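Side-chain contacts in VP5 (Halorubrum pleomorphic virus 6, PDB 6QGL), which is a viral envelope protein that probably drives fusion of the virion membrane with that of its haloarchaeal host: residues T402-G405 / D406-S410; E377-E380 / G381-I384; V100-A103 / A104-I108; V242-N245 / V246-I250. All coordinates share one frame; numbering follows the deposited sequence.

Interaction 1: T402-G405 / D406-S410; sequences TDNG and DGTWS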
loop_
_atom_site.group_PDB
_atom_site.type_symbol
_atom_site.label_atom_id
_atom_site.label_comp_id
_atom_site.label_asym_id
_atom_site.label_seq_id
_atom_site.Cartn_x
_atom_site.Cartn_y
_atom_site.Cartn_z
ATOM N N THR A 402 4.694 23.000 -18.499
ATOM C CA THR A 402 3.366 23.573 -18.746
ATOM C C THR A 402 2.581 22.704 -19.739
ATOM O O THR A 402 3.072 22.432 -20.835
ATOM C CB THR A 402 3.493 25.036 -19.219
ATOM O OG1 THR A 402 4.409 25.737 -18.374
ATOM C CG2 THR A 402 2.158 25.768 -19.240
ATOM N N ASP A 403 1.359 22.284 -19.354
ATOM C CA ASP A 403 0.470 21.464 -20.186
ATOM C C ASP A 403 -0.173 22.323 -21.279
ATOM O O ASP A 403 -0.772 23.357 -20.973
ATOM C CB ASP A 403 -0.616 20.791 -19.316
ATOM C CG ASP A 403 -1.350 19.607 -19.938
ATOM O OD1 ASP A 403 -1.477 19.565 -21.184
ATOM O OD2 ASP A 403 -1.820 18.735 -19.176
ATOM N N ASN A 404 -0.047 21.892 -22.551
ATOM C CA ASN A 404 -0.627 22.599 -23.702
ATOM C C ASN A 404 -2.047 22.104 -24.007
ATOM O O ASN A 404 -2.789 22.778 -24.725
ATOM C CB ASN A 404 0.258 22.453 -24.954
ATOM C CG ASN A 404 1.717 22.812 -24.777
ATOM O OD1 ASN A 404 2.079 23.861 -24.228
ATOM N ND2 ASN A 404 2.589 21.950 -25.272
ATOM N N GLY A 405 -2.396 20.929 -23.477
ATOM C CA GLY A 405 -3.693 20.293 -23.688
ATOM C C GLY A 405 -3.804 19.603 -25.037
ATOM O O GLY A 405 -4.879 19.122 -25.404
ATOM N N ASP A 406 -2.683 19.559 -25.780
ATOM C CA ASP A 406 -2.530 18.958 -27.106
ATOM C C ASP A 406 -1.918 17.548 -26.979
ATOM O O ASP A 406 -1.695 16.863 -27.981
ATOM C CB ASP A 406 -1.607 19.869 -27.947
ATOM C CG ASP A 406 -1.474 19.532 -29.425
ATOM O OD1 ASP A 406 -2.267 18.705 -29.923
ATOM O OD2 ASP A 406 -0.590 20.114 -30.089
ATOM N N GLY A 407 -1.675 17.129 -25.743
ATOM C CA GLY A 407 -1.012 15.869 -25.437
ATOM C C GLY A 407 0.484 16.105 -25.387
ATOM O O GLY A 407 1.276 15.158 -25.370
ATOM N N THR A 408 0.867 17.403 -25.375
ATOM C CA THR A 408 2.235 17.914 -25.337
ATOM C C THR A 408 2.432 18.870 -24.158
ATOM O O THR A 408 1.514 19.612 -23.802
ATOM C CB THR A 408 2.589 18.634 -26.656
ATOM O OG1 THR A 408 1.671 19.707 -26.882
ATOM C CG2 THR A 408 2.615 17.697 -27.861
ATOM N N TRP A 409 3.638 18.850 -23.566
ATOM C CA TRP A 409 4.036 19.717 -22.455
ATOM C C TRP A 409 5.256 20.533 -22.876
ATOM O O TRP A 409 6.130 20.002 -23.564
ATOM C CB TRP A 409 4.359 18.893 -21.198
ATOM C CG TRP A 409 3.159 18.351 -20.484
ATOM C CD1 TRP A 409 2.615 18.823 -19.327
ATOM C CD2 TRP A 409 2.382 17.205 -20.856
ATOM N NE1 TRP A 409 1.526 18.060 -18.969
ATOM C CE2 TRP A 409 1.364 17.057 -19.889
ATOM C CE3 TRP A 409 2.447 16.283 -21.917
ATOM C CZ2 TRP A 409 0.411 16.032 -19.955
ATOM C CZ3 TRP A 409 1.490 15.284 -21.994
ATOM C CH2 TRP A 409 0.491 15.160 -21.019
ATOM N N SER A 410 5.318 21.815 -22.474
ATOM C CA SER A 410 6.444 22.678 -22.830
ATOM C C SER A 410 7.043 23.443 -21.644
ATOM O O SER A 410 6.360 23.683 -20.648
ATOM C CB SER A 410 6.065 23.630 -23.965
ATOM O OG SER A 410 5.377 24.783 -23.509
#
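Thr402 and Ser410 face each other as the antiparallel hydrogen-bonded pair of a surface beta hairpin. Each backbone N of this pair donates to the O of the other. Asn404, at the start of the connecting loop, can be followed outward. Its backbone N bonds Thr408 O. Its CB lies 3.3 Å from that same oxygen. CG sits beside the backbone N (chi1 -52°), which turns the amide across the side chain of Thr408 at about a right angle. At the tip the two branches part. ND2 gives a nearly straight bond of 2.9 Å to Thr408 OG1, which lies in the plane of the amide. OD1 receives only a weak bond from Ser410 OG, at 3.5 Å. So the asparagine binds the returning strand through both backbone and side chain.

Asp403 and Trp409 form the next, non-hydrogen-bonded pair, and their side chains run side by side. Carboxylate and indole planes are 39° apart, and Asp403 OD1 lies over one face of the ring, toward its rim. Strand 371-374 flanks the hairpin, and Trp409 bonds Ile374 through the backbone. OD1 of Asp403 also accepts from Gly405 N at 2.8 Å, closing an Asx turn.

Interaction 2: E377-E380 / G381-I384; sequences EPYE and GTAI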
loop_
_atom_site.group_PDB
_atom_site.type_symbol
_atom_site.label_atom_id
_atom_site.label_comp_id
_atom_site.label_asym_id
_atom_site.label_seq_id
_atom_site.Cartn_x
_atom_site.Cartn_y
_atom_site.Cartn_z
ATOM N N GLU A 377 3.422 12.832 -20.672
ATOM C CA GLU A 377 3.330 13.443 -19.344
ATOM C C GLU A 377 4.602 13.199 -18.512
ATOM O O GLU A 377 5.011 12.043 -18.359
ATOM C CB GLU A 377 2.065 12.968 -18.596
ATOM C CG GLU A 377 1.788 13.713 -17.294
ATOM C CD GLU A 377 0.334 13.981 -16.950
ATOM O OE1 GLU A 377 -0.499 13.055 -17.082
ATOM O OE2 GLU A 377 0.032 15.120 -16.523
ATOM N N PRO A 378 5.237 14.277 -17.979
ATOM C CA PRO A 378 6.434 14.081 -17.143
ATOM C C PRO A 378 6.073 13.397 -15.825
ATOM O O PRO A 378 5.005 13.663 -15.265
ATOM C CB PRO A 378 6.957 15.504 -16.932
ATOM C CG PRO A 378 5.767 16.373 -17.068
ATOM C CD PRO A 378 4.875 15.708 -18.075
ATOM N N TYR A 379 6.940 12.489 -15.359
ATOM C CA TYR A 379 6.711 11.715 -14.139
ATOM C C TYR A 379 6.941 12.537 -12.878
ATOM O O TYR A 379 7.928 13.271 -12.791
ATOM C CB TYR A 379 7.575 10.443 -14.118
ATOM C CG TYR A 379 7.548 9.609 -15.385
ATOM C CD1 TYR A 379 6.352 9.349 -16.051
ATOM C CD2 TYR A 379 8.702 8.995 -15.862
ATOM C CE1 TYR A 379 6.315 8.549 -17.191
ATOM C CE2 TYR A 379 8.679 8.195 -17.004
ATOM C CZ TYR A 379 7.482 7.970 -17.664
ATOM O OH TYR A 379 7.452 7.178 -18.787
ATOM N N GLU A 380 6.025 12.399 -11.896
ATOM C CA GLU A 380 6.062 13.090 -10.599
ATOM C C GLU A 380 7.266 12.609 -9.778
ATOM O O GLU A 380 7.487 11.401 -9.657
ATOM C CB GLU A 380 4.743 12.880 -9.819
ATOM C CG GLU A 380 3.507 13.498 -10.467
ATOM C CD GLU A 380 2.179 13.353 -9.738
ATOM O OE1 GLU A 380 2.074 12.500 -8.826
ATOM O OE2 GLU A 380 1.233 14.093 -10.092
ATOM N N GLY A 381 8.044 13.561 -9.264
ATOM C CA GLY A 381 9.243 13.281 -8.480
ATOM C C GLY A 381 10.496 13.060 -9.309
ATOM O O GLY A 381 11.525 12.639 -8.769
ATOM N N THR A 382 10.419 13.320 -10.632
ATOM C CA THR A 382 11.552 13.189 -11.555
ATOM C C THR A 382 11.745 14.469 -12.346
ATOM O O THR A 382 10.789 15.218 -12.560
ATOM C CB THR A 382 11.413 11.992 -12.529
ATOM O OG1 THR A 382 10.365 12.234 -13.468
ATOM C CG2 THR A 382 11.232 10.651 -11.829
ATOM N N ALA A 383 12.981 14.699 -12.806
ATOM C CA ALA A 383 13.341 15.840 -13.636
ATOM C C ALA A 383 13.860 15.338 -14.976
ATOM O O ALA A 383 14.632 14.373 -15.012
ATOM C CB ALA A 383 14.400 16.686 -12.947
ATOM N N ILE A 384 13.406 15.962 -16.079
ATOM C CA ILE A 384 13.854 15.603 -17.424
ATOM C C ILE A 384 15.084 16.448 -17.726
ATOM O O ILE A 384 14.996 17.678 -17.766
ATOM C CB ILE A 384 12.748 15.722 -18.516
ATOM C CG1 ILE A 384 11.521 14.850 -18.165
ATOM C CG2 ILE A 384 13.304 15.346 -19.906
ATOM C CD1 ILE A 384 10.228 15.260 -18.829
#
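Tyr379 and Thr382 are the outer residues of a type II beta turn that leads into strand 382-388. Its hydrogen bonds all end on one atom, Tyr379 O. Thr382 N donates to it at 3.3 Å, the usual closure of such a turn. Thr382 OG1 donates to it as well, at 2.7 Å. Both donors stand about 40° out of the carbonyl plane and on the same face of it. The hydroxyl sits between the backbone N and the carbonyl carbon of its own residue (chi1 69°), which brings OG1 to Tyr379 O and within 3.4 Å of Tyr379 CB. Glu380 and Gly381 occupy the middle of the turn. Gly381 has a positive phi, as the third position of this turn type usually does.

The apolar part is small. Pro378 CB meets Ile384 CD1 at 3.8 Å, so the tip of the isoleucine reaches back to the residue before the turn. The ring of Tyr379 reaches partners outside the turn, making edge-to-face pairs with Phe429 and Trp360. Strand 382-388 joins its sheet through backbone bonds such as those of Ala383 with Val430 and Ile384 with Val396.

With two donors from Thr382, the carbonyl of Tyr379 is gripped by backbone and side chain together, and the hydroxyl of the buried Thr382 has its acceptor inside the turn.

Interaction 3: V100-A103 / A104-I108; sequences VLSA and ANSAI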
loop_
_atom_site.group_PDB
_atom_site.type_symbol
_atom_site.label_atom_id
_atom_site.label_comp_id
_atom_site.label_asym_id
_atom_site.label_seq_id
_atom_site.Cartn_x
_atom_site.Cartn_y
_atom_site.Cartn_z
ATOM N N VAL A 100 -4.918 -21.692 29.895
ATOM C CA VAL A 100 -3.951 -21.749 28.791
ATOM C C VAL A 100 -4.568 -21.069 27.565
ATOM O O VAL A 100 -3.948 -20.162 27.002
ATOM C CB VAL A 100 -3.470 -23.203 28.497
ATOM C CG1 VAL A 100 -2.627 -23.274 27.224
ATOM C CG2 VAL A 100 -2.693 -23.778 29.685
ATOM N N LEU A 101 -5.809 -21.465 27.201
ATOM C CA LEU A 101 -6.563 -20.905 26.076
ATOM C C LEU A 101 -6.919 -19.444 26.307
ATOM O O LEU A 101 -6.942 -18.673 25.350
ATOM C CB LEU A 101 -7.828 -21.730 25.788
ATOM C CG LEU A 101 -7.588 -23.110 25.164
ATOM C CD1 LEU A 101 -8.692 -24.091 25.538
ATOM C CD2 LEU A 101 -7.462 -23.013 23.656
ATOM N N SER A 102 -7.169 -19.065 27.578
ATOM C CA SER A 102 -7.494 -17.697 27.980
ATOM C C SER A 102 -6.333 -16.758 27.656
ATOM O O SER A 102 -6.562 -15.703 27.070
ATOM C CB SER A 102 -7.829 -17.638 29.469
ATOM O OG SER A 102 -8.449 -16.411 29.815
ATOM N N ALA A 103 -5.087 -17.161 27.996
ATOM C CA ALA A 103 -3.887 -16.365 27.728
ATOM C C ALA A 103 -3.617 -16.247 26.231
ATOM O O ALA A 103 -3.282 -15.158 25.763
ATOM C CB ALA A 103 -2.686 -16.964 28.431
ATOM N N ALA A 104 -3.796 -17.354 25.483
ATOM C CA ALA A 104 -3.599 -17.408 24.034
ATOM C C ALA A 104 -4.622 -16.554 23.297
ATOM O O ALA A 104 -4.238 -15.786 22.416
ATOM C CB ALA A 104 -3.671 -18.843 23.550
ATOM N N ASN A 105 -5.914 -16.668 23.668
ATOM C CA ASN A 105 -6.984 -15.901 23.036
ATOM C C ASN A 105 -6.963 -14.433 23.418
ATOM O O ASN A 105 -7.404 -13.613 22.613
ATOM C CB ASN A 105 -8.353 -16.526 23.273
ATOM C CG ASN A 105 -8.543 -17.858 22.595
ATOM O OD1 ASN A 105 -8.333 -18.018 21.383
ATOM N ND2 ASN A 105 -8.971 -18.837 23.369
ATOM N N SER A 106 -6.416 -14.085 24.611
ATOM C CA SER A 106 -6.276 -12.684 25.027
ATOM C C SER A 106 -5.229 -12.008 24.145
ATOM O O SER A 106 -5.368 -10.827 23.831
ATOM C CB SER A 106 -5.888 -12.572 26.495
ATOM O OG SER A 106 -6.957 -12.978 27.333
ATOM N N ALA A 107 -4.200 -12.771 23.714
ATOM C CA ALA A 107 -3.159 -12.292 22.808
ATOM C C ALA A 107 -3.764 -12.049 21.422
ATOM O O ALA A 107 -3.515 -10.990 20.843
ATOM C CB ALA A 107 -2.024 -13.297 22.729
ATOM N N ILE A 108 -4.601 -12.993 20.924
ATOM C CA ILE A 108 -5.302 -12.871 19.639
ATOM C C ILE A 108 -6.256 -11.668 19.693
ATOM O O ILE A 108 -6.256 -10.871 18.761
ATOM C CB ILE A 108 -6.036 -14.183 19.189
ATOM C CG1 ILE A 108 -5.088 -15.400 19.194
ATOM C CG2 ILE A 108 -6.667 -14.017 17.785
ATOM C CD1 ILE A 108 -5.790 -16.744 19.365
#
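Helix 97-140 is one of the long helices of the N-terminal bundle, and Leu101, Ser102, Asn105 and Ser106 meet along one of its turns. The backbone pattern is regular. Ala104 N bonds Val100 O at 3.2 Å, Asn105 N bonds Leu101 O at 2.8 Å, and Ala107 N bonds Ala103 O. Ser106 adds a side-chain bond to this pattern. Its OG lies beside its own backbone N (chi1 -69°), which aims the hydroxyl toward the preceding turn, on the N-terminal side. OG then donates to Ser102 O at 2.8 Å. The same oxygen accepts from Ser106 N at 2.9 Å. The two donors reach it from opposite faces of the carbonyl plane, so Ser102 O is held by two bonds from one residue.

The Asn105 side chain also turns back toward the preceding turn (chi1 -67°). Its ND2 lies 2.8 Å from Leu101 O and 3.9 Å from Leu101 CB, so the amide lies alongside the start of the leucine side chain.

The small side chain of Ala104 turns to another part of the helix surface, where it packs on Ile250 of helix 229-257. Val100 touches Val254 of that helix, and also Ala87 and Glu90 of helix 73-92. The serine hydroxyl bound to the carbonyl four residues earlier is a common intrahelical motif, and here it belongs to a helix packed within a bundle.

Interaction 4: V242-N245 / V246-I250; sequences VFQN and VRNGI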
loop_
_atom_site.group_PDB
_atom_site.type_symbol
_atom_site.label_atom_id
_atom_site.label_comp_id
_atom_site.label_asym_id
_atom_site.label_seq_id
_atom_site.Cartn_x
_atom_site.Cartn_y
_atom_site.Cartn_z
ATOM N N VAL A 242 -8.561 -15.390 8.398
ATOM C CA VAL A 242 -7.283 -15.423 9.098
ATOM C C VAL A 242 -7.471 -15.559 10.614
ATOM O O VAL A 242 -6.907 -16.485 11.189
ATOM C CB VAL A 242 -6.407 -14.209 8.679
ATOM C CG1 VAL A 242 -5.307 -13.906 9.692
ATOM C CG2 VAL A 242 -5.814 -14.430 7.293
ATOM N N PHE A 243 -8.291 -14.701 11.247
ATOM C CA PHE A 243 -8.487 -14.778 12.695
ATOM C C PHE A 243 -9.370 -15.959 13.144
ATOM O O PHE A 243 -9.237 -16.407 14.288
ATOM C CB PHE A 243 -8.979 -13.449 13.257
ATOM C CG PHE A 243 -7.940 -12.353 13.173
ATOM C CD1 PHE A 243 -6.784 -12.400 13.949
ATOM C CD2 PHE A 243 -8.112 -11.277 12.314
ATOM C CE1 PHE A 243 -5.826 -11.385 13.865
ATOM C CE2 PHE A 243 -7.158 -10.257 12.239
ATOM C CZ PHE A 243 -6.021 -10.320 13.009
ATOM N N GLN A 244 -10.206 -16.507 12.236
ATOM C CA GLN A 244 -11.002 -17.695 12.543
ATOM C C GLN A 244 -10.055 -18.897 12.583
ATOM O O GLN A 244 -10.112 -19.690 13.525
ATOM C CB GLN A 244 -12.127 -17.910 11.506
ATOM C CG GLN A 244 -13.022 -19.121 11.823
ATOM C CD GLN A 244 -14.373 -19.117 11.150
ATOM O OE1 GLN A 244 -14.705 -18.251 10.326
ATOM N NE2 GLN A 244 -15.187 -20.107 11.492
ATOM N N ASN A 245 -9.152 -18.986 11.577
ATOM C CA ASN A 245 -8.144 -20.037 11.446
ATOM C C ASN A 245 -7.183 -20.067 12.633
ATOM O O ASN A 245 -6.817 -21.155 13.063
ATOM C CB ASN A 245 -7.365 -19.900 10.131
ATOM C CG ASN A 245 -8.154 -20.172 8.865
ATOM O OD1 ASN A 245 -9.233 -20.778 8.864
ATOM N ND2 ASN A 245 -7.620 -19.717 7.743
ATOM N N VAL A 246 -6.785 -18.883 13.162
ATOM C CA VAL A 246 -5.876 -18.759 14.311
ATOM C C VAL A 246 -6.547 -19.301 15.573
ATOM O O VAL A 246 -5.949 -20.125 16.259
ATOM C CB VAL A 246 -5.333 -17.314 14.516
ATOM C CG1 VAL A 246 -4.484 -17.208 15.774
ATOM C CG2 VAL A 246 -4.530 -16.854 13.315
ATOM N N ARG A 247 -7.782 -18.852 15.860
ATOM C CA ARG A 247 -8.538 -19.267 17.040
ATOM C C ARG A 247 -8.878 -20.750 17.049
ATOM O O ARG A 247 -8.735 -21.402 18.086
ATOM C CB ARG A 247 -9.803 -18.424 17.199
ATOM C CG ARG A 247 -9.505 -17.020 17.624
ATOM C CD ARG A 247 -10.621 -16.475 18.486
ATOM N NE ARG A 247 -10.156 -15.284 19.179
ATOM C CZ ARG A 247 -10.249 -14.074 18.659
ATOM N NH1 ARG A 247 -10.818 -13.894 17.478
ATOM N NH2 ARG A 247 -9.709 -13.046 19.270
ATOM N N ASN A 248 -9.326 -21.281 15.896
ATOM C CA ASN A 248 -9.655 -22.699 15.740
ATOM C C ASN A 248 -8.377 -23.535 15.822
ATOM O O ASN A 248 -8.372 -24.603 16.445
ATOM C CB ASN A 248 -10.367 -22.944 14.389
ATOM C CG ASN A 248 -11.772 -22.381 14.261
ATOM O OD1 ASN A 248 -12.466 -22.099 15.245
ATOM N ND2 ASN A 248 -12.236 -22.231 13.030
ATOM N N GLY A 249 -7.312 -23.014 15.207
ATOM C CA GLY A 249 -5.995 -23.629 15.159
ATOM C C GLY A 249 -5.330 -23.715 16.510
ATOM O O GLY A 249 -4.735 -24.739 16.828
ATOM N N ILE A 250 -5.452 -22.645 17.321
ATOM C CA ILE A 250 -4.889 -22.575 18.673
ATOM C C ILE A 250 -5.690 -23.472 19.618
ATOM O O ILE A 250 -5.116 -24.034 20.554
ATOM C CB ILE A 250 -4.718 -21.105 19.159
ATOM C CG1 ILE A 250 -3.539 -20.471 18.409
ATOM C CG2 ILE A 250 -4.508 -20.993 20.682
ATOM C CD1 ILE A 250 -3.499 -19.087 18.425
#
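The first torsions of Gln244 and Asn248 set how these side chains meet, one turn apart on helix 229-257 of the N-terminal helical bundle. Gln244 has CG trans to its backbone N (chi1 -178°) and then runs on extended. Asn248 has CG beside its backbone N (chi1 -69°), which folds its amide back over the preceding turn. The two side chains cross obliquely, with amide planes 68° apart. Asn248 ND2 comes 3.4 Å from Gln244 CG, so the amide packs against the aliphatic part of the glutamine. ND2 is also 3.3 Å from Gln244 O, but the angle is too poor for a hydrogen bond. That carbonyl is instead bonded by Asn248 N at 3.0 Å.

The backbone of the segment is regular alpha helix. Val246 N bonds Val242 O at 3.1 Å, and Gly249 N bonds Asn245 O at 2.9 Å. Val246 CG2 also lies against Val242 O. Val246 faces helix 73-92, where it touches Glu76 and Ala79. Asn245 ND2 donates to Glu76 on the same helix.

Arg247 joins the helix to its other neighbour, helix 97-140. Its guanidinium forms salt bridges with Asp109 through NH2 and with Glu112 through NH1. These two acids probably stabilise its positive charge. The base of the arginine stays on its own helix: CG lies 3.4 Å from Phe243 O, the carbonyl that accepts the bond from Arg247 N at 3.3 Å.

In the fold
Interactions 3 and 4 lie on neighbouring helices of the N-terminal bundle, their centres about 12 Å apart. They touch directly: Ile108 CD1 meets Ile250 CD1 at 3.4 Å. Both are partly buried, with apolar side chains packed between helices. In interaction 4 Arg247 and Asn245 also make polar bonds to neighbouring helices, while the side-chain hydrogen bond of interaction 3 stays within its own helix. Interactions 1 and 2 belong to the beta-rich part, on the opposite side of the chain's centre. Trp409 of interaction 1 packs on Glu377 and Pro378 of interaction 2. Interaction 1 is a surface hairpin rich in polar side-chain bonds. Interaction 2 is partly buried and adds a small apolar contact to its turn.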